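Local coordinates for protein alpha-galactosidase (Umbelopsis vinacea, PDB 3A5V) that cleaves terminal, non-reducing alpha-linked galactose from galactosides, as a tetrameric glycoside hydrolase of family 27, at residues 213-216 / 217-221. Residues are numbered along the deposited sequence; the frame is centred on the assembly and turned at random.
Sequences FRCS and VMNII
With chi1 at 75°, S216 tucks OG between its own backbone N and carbonyl carbon, which swings the hydroxyl forward over the start of the helix, within range of N219. N219 places CG anti to its backbone N (chi1 175°), and this turns its carboxamide back to C215. OG of S216 accepts from the backbone N of N219 at 3.1 Å in a fairly straight bond. The same OG rests 3.4 Å from CB of N219. This makes S216 the N-cap of helix 217-227, its side chain standing in for the carbonyl that the first turn lacks. Its own carbonyl opens the regular ladder: I220 N donates to S216 O over 3.0 Å, the donor tilted 19° from the carbonyl plane. The helix follows the sixth strand, 183-185, of the (beta/alpha)8 barrel, after a long loop pinned by the disulfide between C215 and C201. Replacing S216 with alanine removes OG and would probably leave the backbone N-H of N219 without its capping acceptor. Beside the cap, OD1 of N219 comes 3.5 Å from CB of C215, while the same oxygen is hydrogen-bonded to NZ of K223, one turn on, and ND2 to O of C203, tying the helix start to the disulfide loop. I220 packs on C215 as well, its CG1 3.9 Å from CB of C215 and its CD1 3.8 Å from C215 O. Farther out, V217 and I220 both lean on W261 of helix 251-263, and M218 touches Q312 on strand 311-318 of the C-terminal beta domain.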
ATOM      1  N   PHE A 213       3.256  14.925 -12.363  1.00 12.16           N
ATOM      2  CA  PHE A 213       3.442  16.375 -12.505  1.00 11.56           C
ATOM      3  C   PHE A 213       2.079  17.019 -12.758  1.00 11.04           C
ATOM      4  O   PHE A 213       1.060  16.330 -12.668  1.00 10.51           O
ATOM      5  CB  PHE A 213       4.528  16.711 -13.564  1.00 11.86           C
ATOM      6  CG  PHE A 213       4.090  16.542 -15.029  1.00 14.82           C
ATOM      7  CD1 PHE A 213       3.418  15.403 -15.476  1.00 14.93           C
ATOM      8  CD2 PHE A 213       4.414  17.546 -15.973  1.00 18.13           C
ATOM      9  CE1 PHE A 213       3.037  15.258 -16.839  1.00 14.74           C
ATOM     10  CE2 PHE A 213       4.044  17.422 -17.329  1.00 18.16           C
ATOM     11  CZ  PHE A 213       3.360  16.257 -17.761  1.00 16.14           C
ATOM     12  N   ARG A 214       2.043  18.318 -13.052  1.00 10.31           N
ATOM     13  CA  ARG A 214       0.755  19.039 -13.112  1.00 10.89           C
ATOM     14  C   ARG A 214      -0.043  18.897 -11.789  1.00 10.69           C
ATOM     15  O   ARG A 214      -1.269  18.695 -11.794  1.00 10.58           O
ATOM     16  CB  ARG A 214      -0.065  18.611 -14.350  1.00 10.75           C
ATOM     17  CG  ARG A 214       0.678  18.988 -15.651  1.00 11.64           C
ATOM     18  CD  ARG A 214       0.231  18.178 -16.887  1.00 11.27           C
ATOM     19  NE  ARG A 214       0.924  18.656 -18.100  1.00 11.58           N
ATOM     20  CZ  ARG A 214       0.984  17.985 -19.254  1.00 12.35           C
ATOM     21  NH1 ARG A 214       0.418  16.786 -19.370  1.00 11.10           N
ATOM     22  NH2 ARG A 214       1.653  18.500 -20.283  1.00 15.74           N
ATOM     23  N   CYS A 215       0.670  19.011 -10.665  1.00 10.46           N
ATOM     24  CA  CYS A 215       0.039  19.106  -9.341  1.00 10.55           C
ATOM     25  C   CYS A 215      -0.249  20.573  -9.022  1.00 10.81           C
ATOM     26  O   CYS A 215       0.660  21.390  -9.008  1.00 11.32           O
ATOM     27  CB  CYS A 215       0.946  18.512  -8.247  1.00 10.14           C
ATOM     28  SG  CYS A 215       1.385  16.766  -8.506  1.00 11.80           S
ATOM     29  N   SER A 216      -1.515  20.891  -8.737  1.00 10.57           N
ATOM     30  CA  SER A 216      -1.907  22.255  -8.420  1.00 10.55           C
ATOM     31  C   SER A 216      -1.290  22.736  -7.093  1.00 10.87           C
ATOM     32  O   SER A 216      -0.806  21.935  -6.266  1.00  9.35           O
ATOM     33  CB  SER A 216      -3.440  22.372  -8.375  1.00  9.99           C
ATOM     34  OG  SER A 216      -3.946  21.790  -7.180  1.00 10.63           O
ATOM     35  N   VAL A 217      -1.288  24.054  -6.902  1.00 10.55           N
ATOM     36  CA  VAL A 217      -0.868  24.643  -5.622  1.00 11.19           C
ATOM     37  C   VAL A 217      -1.588  23.968  -4.429  1.00 11.42           C
ATOM     38  O   VAL A 217      -0.930  23.508  -3.479  1.00 11.77           O
ATOM     39  CB  VAL A 217      -1.086  26.192  -5.640  1.00 11.38           C
ATOM     40  CG1 VAL A 217      -0.864  26.829  -4.253  1.00 11.06           C
ATOM     41  CG2 VAL A 217      -0.150  26.818  -6.681  1.00 11.95           C
ATOM     42  N   MET A 218      -2.921  23.873  -4.506  1.00 11.39           N
ATOM     43  CA  MET A 218      -3.721  23.291  -3.426  1.00 11.57           C
ATOM     44  C   MET A 218      -3.425  21.793  -3.211  1.00 11.58           C
ATOM     45  O   MET A 218      -3.369  21.309  -2.068  1.00 10.39           O
ATOM     46  CB  MET A 218      -5.229  23.529  -3.656  1.00 11.96           C
ATOM     47  CG  MET A 218      -5.677  24.999  -3.446  1.00 13.28           C
ATOM     48  SD  MET A 218      -5.255  25.654  -1.801  1.00 16.65           S
ATOM     49  CE  MET A 218      -6.086  24.481  -0.726  1.00 18.39           C
ATOM     50  N   ASN A 219      -3.214  21.070  -4.307  1.00 11.12           N
ATOM     51  CA  ASN A 219      -2.805  19.659  -4.221  1.00 11.62           C
ATOM     52  C   ASN A 219      -1.518  19.520  -3.396  1.00 11.74           C
ATOM     53  O   ASN A 219      -1.426  18.692  -2.478  1.00 10.50           O
ATOM     54  CB  ASN A 219      -2.639  19.056  -5.641  1.00 11.31           C
ATOM     55  CG  ASN A 219      -2.093  17.629  -5.622  1.00 12.34           C
ATOM     56  OD1 ASN A 219      -0.882  17.410  -5.431  1.00 14.86           O
ATOM     57  ND2 ASN A 219      -2.980  16.645  -5.837  1.00 10.32           N
ATOM     58  N   ILE A 220      -0.518  20.338  -3.727  1.00 11.21           N
ATOM     59  CA  ILE A 220       0.750  20.286  -3.014  1.00 11.83           C
ATOM     60  C   ILE A 220       0.609  20.699  -1.546  1.00 11.73           C
ATOM     61  O   ILE A 220       1.187  20.048  -0.679  1.00 11.75           O
ATOM     62  CB  ILE A 220       1.853  21.102  -3.749  1.00 12.22           C
ATOM     63  CG1 ILE A 220       2.251  20.353  -5.025  1.00 12.52           C
ATOM     64  CG2 ILE A 220       3.099  21.319  -2.855  1.00 11.63           C
ATOM     65  CD1 ILE A 220       2.976  21.239  -6.022  1.00 12.48           C
ATOM     66  N   ILE A 221      -0.172  21.748  -1.266  1.00 11.52           N
ATOM     67  CA  ILE A 221      -0.375  22.165   0.132  1.00 12.68           C
ATOM     68  C   ILE A 221      -0.938  21.005   0.985  1.00 13.19           C
ATOM     69  O   ILE A 221      -0.492  20.790   2.112  1.00 11.73           O
ATOM     70  CB  ILE A 221      -1.297  23.413   0.261  1.00 12.64           C
ATOM     71  CG1 ILE A 221      -0.600  24.645  -0.349  1.00 12.59           C
ATOM     72  CG2 ILE A 221      -1.667  23.659   1.755  1.00 13.16           C
ATOM     73  CD1 ILE A 221      -1.490  25.843  -0.533  1.00 12.93           C
TER